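Local atomic coordinates of Fe-regulated protein B (Neisseria meningitidis, PDB entry 4AIP), a protein that sits in the outer membrane as a TonB-dependent transporter that takes up iron, probably from ferric siderophores. Residues 302-307 / 336-342. Sequence-based numbering, arbitrary orientation.
Sequences AYRETT and ERYSADD
Arg304 and Arg337 bring their guanidinium planes to within 19° of parallel, but the overlap is one-sided. NH2 of Arg337 sits over one face of the Arg304 group, near its rim and 3.1 Å from Arg304 NE, and no hydrogen bond joins these two donors. Asp342 is shared by both. The Arg337 chain is stretched out and meets both carboxylate oxygens, with NH1 2.8 Å from OD2 and the longer NH2 bond going to OD1. Kinks in the Arg304 chain (chi3 -79°) carry its tip across to the other strand. There its NH2 makes a salt bridge with Asp342 OD1 at 3.6 Å and a weak hydrogen bond to Ser339 OG. Ser339 OG also bonds to Asp342 OD1, at 2.6 Å, from the face of the carboxylate opposite to Arg337 NH2. Thr345 and Asn355 bind the same carboxylate, and Ile130 and Leu514 pack on Arg337.

The backbones form an antiparallel ladder in the hairpin of strands 302-318 and 325-339, part of the beta-barrel wall. Glu305 and Tyr338 are a hydrogen-bonded pair, and Tyr338 N to Glu305 O measures 2.8 Å. Thr307 and Glu336 form the next such pair. Past the end of strand 325-339, Ala340 N still reaches Tyr303 O at 3.0 Å.

On the sheet face opposite the arginines, the Glu305 chain lies alongside the Tyr338 ring, with CG 3.8 Å from CD2. The Tyr303 and Tyr338 rings meet edge to edge. Tyr303 also touches Arg276, an L-glutamate-binding residue, though no glutamate is bound to this chain, and Pro354 of a second subunit. Ile278 of a third subunit packs on Tyr338.

One buried carboxylate thus serves two arginines from adjacent strands. Its negative charge probably lets their guanidinium groups sit this close, and it ties the turn after Ser339 back to the barrel wall.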
loop_
_atom_site.group_PDB
_atom_site.type_symbol
_atom_site.label_atom_id
_atom_site.label_comp_id
_atom_site.label_asym_id
_atom_site.label_seq_id
_atom_site.Cartn_x
_atom_site.Cartn_y
_atom_site.Cartn_z
ATOM N N ALA B 302 -6.837 -0.419 -18.453
ATOM C CA ALA B 302 -7.478 -0.609 -17.168
ATOM C C ALA B 302 -6.404 -0.941 -16.179
ATOM O O ALA B 302 -5.366 -1.457 -16.586
ATOM C CB ALA B 302 -8.420 -1.748 -17.289
ATOM N N TYR B 303 -6.618 -0.661 -14.901
ATOM C CA TYR B 303 -5.660 -1.079 -13.890
ATOM C C TYR B 303 -5.440 -2.628 -13.827
ATOM O O TYR B 303 -6.392 -3.436 -13.888
ATOM C CB TYR B 303 -6.093 -0.563 -12.530
ATOM C CG TYR B 303 -5.135 -0.959 -11.428
ATOM C CD1 TYR B 303 -3.910 -0.310 -11.272
ATOM C CD2 TYR B 303 -5.425 -2.055 -10.595
ATOM C CE1 TYR B 303 -3.026 -0.657 -10.206
ATOM C CE2 TYR B 303 -4.537 -2.453 -9.573
ATOM C CZ TYR B 303 -3.343 -1.738 -9.378
ATOM O OH TYR B 303 -2.495 -2.160 -8.320
ATOM N N ARG B 304 -4.194 -3.021 -13.667
ATOM C CA ARG B 304 -3.814 -4.397 -13.731
ATOM C C ARG B 304 -2.691 -4.705 -12.781
ATOM O O ARG B 304 -1.766 -3.874 -12.616
ATOM C CB ARG B 304 -3.315 -4.656 -15.120
ATOM C CG ARG B 304 -3.519 -6.059 -15.546
ATOM C CD ARG B 304 -3.896 -6.138 -16.940
ATOM N NE ARG B 304 -5.327 -5.817 -16.995
ATOM C CZ ARG B 304 -5.866 -5.076 -17.932
ATOM N NH1 ARG B 304 -5.078 -4.649 -18.826
ATOM N NH2 ARG B 304 -7.149 -4.773 -18.001
ATOM N N GLU B 305 -2.752 -5.872 -12.140
ATOM C CA GLU B 305 -1.566 -6.389 -11.441
ATOM C C GLU B 305 -1.253 -7.747 -12.010
ATOM O O GLU B 305 -2.169 -8.581 -12.230
ATOM C CB GLU B 305 -1.760 -6.505 -9.908
ATOM C CG GLU B 305 -2.674 -5.450 -9.324
ATOM C CD GLU B 305 -2.744 -5.425 -7.785
ATOM O OE1 GLU B 305 -2.857 -6.528 -7.215
ATOM O OE2 GLU B 305 -2.756 -4.301 -7.200
ATOM N N THR B 306 0.032 -7.979 -12.264
ATOM C CA THR B 306 0.438 -9.262 -12.731
ATOM C C THR B 306 1.597 -9.690 -11.825
ATOM O O THR B 306 2.504 -8.903 -11.547
ATOM C CB THR B 306 0.654 -9.332 -14.332
ATOM O OG1 THR B 306 2.007 -9.110 -14.668
ATOM C CG2 THR B 306 -0.178 -8.293 -15.113
ATOM N N THR B 307 1.520 -10.913 -11.297
ATOM C CA THR B 307 2.355 -11.326 -10.173
ATOM C C THR B 307 2.977 -12.725 -10.353
ATOM O O THR B 307 2.338 -13.660 -10.875
ATOM C CB THR B 307 1.490 -11.361 -8.902
ATOM O OG1 THR B 307 0.562 -10.274 -8.938
ATOM C CG2 THR B 307 2.335 -11.217 -7.707
ATOM N N GLU B 336 -0.301 -14.820 -11.495
ATOM C CA GLU B 336 -1.584 -14.162 -11.477
ATOM C C GLU B 336 -1.749 -13.011 -12.373
ATOM O O GLU B 336 -0.799 -12.246 -12.608
ATOM C CB GLU B 336 -1.879 -13.653 -10.115
ATOM C CG GLU B 336 -2.601 -14.620 -9.410
ATOM C CD GLU B 336 -3.024 -14.125 -8.046
ATOM O OE1 GLU B 336 -4.028 -13.338 -7.981
ATOM O OE2 GLU B 336 -2.353 -14.552 -7.066
ATOM N N ARG B 337 -2.978 -12.904 -12.854
ATOM C CA ARG B 337 -3.437 -11.692 -13.439
ATOM C C ARG B 337 -4.692 -11.218 -12.712
ATOM O O ARG B 337 -5.705 -11.935 -12.547
ATOM C CB ARG B 337 -3.656 -11.827 -14.943
ATOM C CG ARG B 337 -4.182 -10.585 -15.597
ATOM C CD ARG B 337 -4.779 -10.948 -16.933
ATOM N NE ARG B 337 -5.202 -9.781 -17.694
ATOM C CZ ARG B 337 -6.434 -9.297 -17.683
ATOM N NH1 ARG B 337 -7.397 -9.889 -16.962
ATOM N NH2 ARG B 337 -6.717 -8.248 -18.420
ATOM N N TYR B 338 -4.597 -9.987 -12.258
ATOM C CA TYR B 338 -5.733 -9.283 -11.709
ATOM C C TYR B 338 -6.034 -8.020 -12.550
ATOM O O TYR B 338 -5.146 -7.205 -12.831
ATOM C CB TYR B 338 -5.424 -8.870 -10.263
ATOM C CG TYR B 338 -6.476 -7.945 -9.718
ATOM C CD1 TYR B 338 -7.717 -8.436 -9.211
ATOM C CD2 TYR B 338 -6.277 -6.572 -9.763
ATOM C CE1 TYR B 338 -8.706 -7.547 -8.733
ATOM C CE2 TYR B 338 -7.256 -5.682 -9.272
ATOM C CZ TYR B 338 -8.445 -6.167 -8.770
ATOM O OH TYR B 338 -9.395 -5.269 -8.301
ATOM N N SER B 339 -7.292 -7.848 -12.897
ATOM C CA SER B 339 -7.710 -6.660 -13.574
ATOM C C SER B 339 -8.853 -6.056 -12.805
ATOM O O SER B 339 -9.732 -6.792 -12.350
ATOM C CB SER B 339 -8.166 -7.030 -14.966
ATOM O OG SER B 339 -9.087 -6.074 -15.454
ATOM N N ALA B 340 -8.837 -4.722 -12.653
ATOM C CA ALA B 340 -9.920 -4.011 -11.927
ATOM C C ALA B 340 -11.220 -3.921 -12.714
ATOM O O ALA B 340 -12.271 -3.772 -12.120
ATOM C CB ALA B 340 -9.487 -2.607 -11.516
ATOM N N ASP B 341 -11.138 -3.944 -14.037
ATOM C CA ASP B 341 -12.318 -4.001 -14.856
ATOM C C ASP B 341 -11.989 -4.673 -16.165
ATOM O O ASP B 341 -11.119 -4.189 -16.910
ATOM C CB ASP B 341 -12.891 -2.614 -15.126
ATOM C CG ASP B 341 -14.168 -2.676 -15.951
ATOM O OD1 ASP B 341 -14.831 -3.757 -15.950
ATOM O OD2 ASP B 341 -14.503 -1.632 -16.585
ATOM N N ASP B 342 -12.697 -5.764 -16.467
ATOM C CA ASP B 342 -12.418 -6.471 -17.726
ATOM C C ASP B 342 -13.504 -6.345 -18.810
ATOM O O ASP B 342 -13.540 -7.182 -19.712
ATOM C CB ASP B 342 -12.034 -7.940 -17.471
ATOM C CG ASP B 342 -10.523 -8.147 -17.404
ATOM O OD1 ASP B 342 -9.756 -7.202 -17.688
ATOM O OD2 ASP B 342 -10.099 -9.271 -17.065
#